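Local coordinates for protein molinate hydrolase (Gulosibacter molinativorax, PDB 4UB9) that hydrolyses the thiocarbamate herbicide molinate and is a zinc-binding enzyme of the amidohydrolase family, at residues A[414-417]-A[418-422]; A[423-426]-A[427-430]. All coordinates share one frame; numbering follows the deposited sequence.

In the fold
Interactions 1 and 2 come in series along one run of chain, on two short helices that follow each other: 415-421 carries the first and 424-429 the second. Their centres lie about 12 Å apart, and both helices belong to the amidohydrolase part of the chain, a family built on a TIM-barrel fold. Gly422 and Thr423 make the break between the helices. Across it, Leu420 O probably accepts a hydrogen bond from Asn425 N at 2.9 Å, and Ala421 O packs on Pro426 CD. The pair thus leads from partly buried interaction 1 to the more buried interaction 2, where the Tyr430 side chain, about 12 Å from the zinc ion, is still too far to touch it.

Interaction 1: residues A[414-417]-A[418-422]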
loop_
_atom_site.group_PDB
_atom_site.type_symbol
_atom_site.label_atom_id
_atom_site.label_comp_id
_atom_site.label_asym_id
_atom_site.label_seq_id
_atom_site.Cartn_x
_atom_site.Cartn_y
_atom_site.Cartn_z
ATOM N N ASP A 414 -9.234 3.746 44.543
ATOM C CA ASP A 414 -9.211 4.691 45.598
ATOM C C ASP A 414 -8.238 5.830 45.259
ATOM O O ASP A 414 -7.083 5.570 44.951
ATOM C CB ASP A 414 -8.781 3.989 46.901
ATOM C CG ASP A 414 -8.675 4.962 48.065
ATOM O OD1 ASP A 414 -9.740 5.510 48.455
ATOM O OD2 ASP A 414 -7.560 5.171 48.626
ATOM N N PRO A 415 -8.640 7.086 45.493
ATOM C CA PRO A 415 -7.727 8.189 45.225
ATOM C C PRO A 415 -6.373 8.093 45.875
ATOM O O PRO A 415 -5.369 8.478 45.269
ATOM C CB PRO A 415 -8.483 9.429 45.760
ATOM C CG PRO A 415 -9.913 9.080 45.568
ATOM C CD PRO A 415 -10.003 7.567 45.786
ATOM N N MET A 416 -6.325 7.664 47.126
ATOM C CA MET A 416 -5.020 7.559 47.795
ATOM C C MET A 416 -4.138 6.501 47.086
ATOM O O MET A 416 -2.933 6.668 46.945
ATOM C CB MET A 416 -5.166 7.194 49.276
ATOM C CG MET A 416 -3.828 7.164 50.015
ATOM S SD MET A 416 -3.124 8.819 50.071
ATOM C CE MET A 416 -1.588 8.677 50.930
ATOM N N ALA A 417 -4.749 5.386 46.731
ATOM C CA ALA A 417 -4.014 4.302 46.074
ATOM C C ALA A 417 -3.495 4.765 44.662
ATOM O O ALA A 417 -2.389 4.441 44.258
ATOM C CB ALA A 417 -4.885 3.059 45.963
ATOM N N ALA A 418 -4.321 5.515 43.944
ATOM C CA ALA A 418 -3.899 6.160 42.728
ATOM C C ALA A 418 -2.689 7.069 42.916
ATOM O O ALA A 418 -1.788 7.094 42.086
ATOM C CB ALA A 418 -5.040 6.964 42.107
ATOM N N ILE A 419 -2.669 7.838 43.990
ATOM C CA ILE A 419 -1.536 8.748 44.221
ATOM C C ILE A 419 -0.299 7.956 44.478
ATOM O O ILE A 419 0.786 8.339 44.055
ATOM C CB ILE A 419 -1.796 9.702 45.396
ATOM C CG1 ILE A 419 -2.887 10.696 44.991
ATOM C CG2 ILE A 419 -0.538 10.483 45.766
ATOM C CD1 ILE A 419 -3.501 11.465 46.138
ATOM N N LEU A 420 -0.445 6.879 45.242
ATOM C CA LEU A 420 0.687 5.993 45.517
ATOM C C LEU A 420 1.184 5.299 44.223
ATOM O O LEU A 420 2.373 5.163 44.041
ATOM C CB LEU A 420 0.359 4.903 46.546
ATOM C CG LEU A 420 -0.036 5.323 47.965
ATOM C CD1 LEU A 420 0.276 4.197 48.946
ATOM C CD2 LEU A 420 0.629 6.621 48.408
ATOM N N ALA A 421 0.266 4.932 43.342
ATOM C CA ALA A 421 0.627 4.376 42.053
ATOM C C ALA A 421 1.535 5.317 41.293
ATOM O O ALA A 421 2.412 4.883 40.566
ATOM C CB ALA A 421 -0.591 4.048 41.223
ATOM N N GLY A 422 1.360 6.601 41.530
ATOM C CA GLY A 422 2.142 7.623 40.891
ATOM C C GLY A 422 3.251 8.202 41.722
ATOM O O GLY A 422 3.816 9.195 41.349
#
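Ala418 N donates to Asp414 O over 2.9 Å, which closes the first turn of helix 415-421. Asp414 is also the N-cap of that helix: its OD2 accepts two weak bonds, from Met416 N and Ala417 N, and so covers N-H groups that the first turn leaves without a backbone acceptor. CG stands anti to the backbone N (chi1 177°), which carries the carboxylate round to these two donors. The methyl of Ala418 rests against Pro415 O and also meets Met405 and Val409 of helix 400-410.

Ile419 N bonds to Pro415 O at 3.1 Å. The CG1 branch packs against the same oxygen, CG1 coming to 3.3 Å of Pro415 O, while the side chain also reaches Leu455. These are the first i to i+4 bonds of a short alpha-helix with Asp414 at its N-cap and Pro415 as its first residue, in a chain of the TIM-barrel amidohydrolase family.

Leu420 N continues the series with a 3.0 Å bond to Met416 O. Its side chain makes the apolar contact of the pair: Met416 bends at chi2 (66°), and its terminal methyl reaches forward along the helix until CE sits 3.9 Å from Leu420 CD2, the two side chains crossing at a slant. Leu420 CG also lies 3.4 Å from Met416 O, packed beside the carbonyl. Elsewhere Met416 touches Ile44 and Leu455.

Ala421 N reaches Ala417 O at 2.9 Å, and its methyl lies beside that oxygen and against Trp404 of helix 400-410. Gly422, where the backbone departs from the helix, sends its N-H weakly to both Ala418 O and Ile419 O, and its backbone bonds to Val94.

Interaction 2: residues A[423-426]-A[427-430]; sequences TANP and AKAY
Lys428 N, Ala429 N and Tyr430 N donate to Ala424 O, Asn425 O and Pro426 O, the three i to i+4 backbone bonds that hold the short alpha-helix 424-429 together. Lys428 N meets Ala424 O at 3.0 Å, and Ala429 N meets Asn425 O at 3.1 Å.

Side chains also pack against these backbone oxygens: the methyl of Ala427 sits 3.4 Å from Ala424 O, with Lys428 CG at the same distance from that oxygen. Tyr430 turns its ring edge to Pro426 O: CD2 lies 3.3 Å from this oxygen, close to the ring plane, so a single carbonyl meets both the N-H and the ring of the residue that follows the helix. CG anti to the carbonyl carbon (chi1 -76°) sets the ring there.

Charged and polar ends look outside the helix. Lys428 makes a cation-pi contact with Phe433, and Thr423 OG1 bonds to Ile419 O. Tyr430 ties the helix end to the strands of the TIM-barrel domain, its OH bonding to Gly96 O, just past strand 88-95, and its ring stacking with Phe142 of strand 138-143.

Among the neighbouring elements, Thr423 and Pro426 lean on strand 88-95, Asn425 and Pro426 also touch Val369 of strand 368-370, and helix 415-421 lies just before.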
loop_
_atom_site.group_PDB
_atom_site.type_symbol
_atom_site.label_atom_id
_atom_site.label_comp_id
_atom_site.label_asym_id
_atom_site.label_seq_id
_atom_site.Cartn_x
_atom_site.Cartn_y
_atom_site.Cartn_z
ATOM N N THR A 423 3.512 7.635 42.883
ATOM C CA THR A 423 4.599 8.115 43.713
ATOM C C THR A 423 5.497 7.017 44.223
ATOM O O THR A 423 6.537 6.751 43.678
ATOM C CB THR A 423 4.088 8.924 44.917
ATOM O OG1 THR A 423 2.911 8.323 45.441
ATOM C CG2 THR A 423 3.778 10.317 44.508
ATOM N N ALA A 424 5.071 6.407 45.310
ATOM C CA ALA A 424 5.798 5.362 45.971
ATOM C C ALA A 424 5.931 4.085 45.173
ATOM O O ALA A 424 6.944 3.457 45.208
ATOM C CB ALA A 424 5.185 5.083 47.323
ATOM N N ASN A 425 4.877 3.697 44.485
ATOM C CA ASN A 425 4.832 2.404 43.841
ATOM C C ASN A 425 5.830 2.148 42.717
ATOM O O ASN A 425 6.453 1.124 42.699
ATOM C CB ASN A 425 3.402 2.086 43.423
ATOM C CG ASN A 425 2.450 1.972 44.600
ATOM O OD1 ASN A 425 1.291 1.730 44.423
ATOM N ND2 ASN A 425 2.944 2.160 45.790
ATOM N N PRO A 426 6.017 3.097 41.814
ATOM C CA PRO A 426 7.054 2.957 40.809
ATOM C C PRO A 426 8.416 2.887 41.456
ATOM O O PRO A 426 9.240 2.092 41.060
ATOM C CB PRO A 426 6.958 4.243 40.001
ATOM C CG PRO A 426 5.681 4.867 40.376
ATOM C CD PRO A 426 5.233 4.332 41.669
ATOM N N ALA A 427 8.639 3.737 42.432
ATOM C CA ALA A 427 9.922 3.795 43.085
ATOM C C ALA A 427 10.281 2.434 43.671
ATOM O O ALA A 427 11.436 2.016 43.631
ATOM C CB ALA A 427 9.913 4.842 44.182
ATOM N N LYS A 428 9.288 1.769 44.249
ATOM C CA LYS A 428 9.518 0.445 44.824
ATOM C C LYS A 428 9.824 -0.592 43.747
ATOM O O LYS A 428 10.808 -1.304 43.829
ATOM C CB LYS A 428 8.311 -0.028 45.634
ATOM C CG LYS A 428 8.036 0.766 46.907
ATOM C CD LYS A 428 7.472 -0.141 47.991
ATOM C CE LYS A 428 7.133 0.602 49.265
ATOM N NZ LYS A 428 5.791 1.165 49.077
ATOM N N ALA A 429 8.989 -0.622 42.720
ATOM C CA ALA A 429 9.176 -1.535 41.616
ATOM C C ALA A 429 10.576 -1.451 41.023
ATOM O O ALA A 429 11.197 -2.476 40.688
ATOM C CB ALA A 429 8.161 -1.298 40.519
ATOM N N TYR A 430 11.055 -0.229 40.893
ATOM C CA TYR A 430 12.354 0.045 40.280
ATOM C C TYR A 430 13.506 0.045 41.305
ATOM O O TYR A 430 14.668 0.327 40.984
ATOM C CB TYR A 430 12.307 1.352 39.513
ATOM C CG TYR A 430 11.592 1.344 38.156
ATOM C CD1 TYR A 430 12.221 0.848 37.021
ATOM C CD2 TYR A 430 10.326 1.891 37.996
ATOM C CE1 TYR A 430 11.591 0.846 35.789
ATOM C CE2 TYR A 430 9.681 1.886 36.758
ATOM C CZ TYR A 430 10.320 1.386 35.652
ATOM O OH TYR A 430 9.717 1.410 34.432
#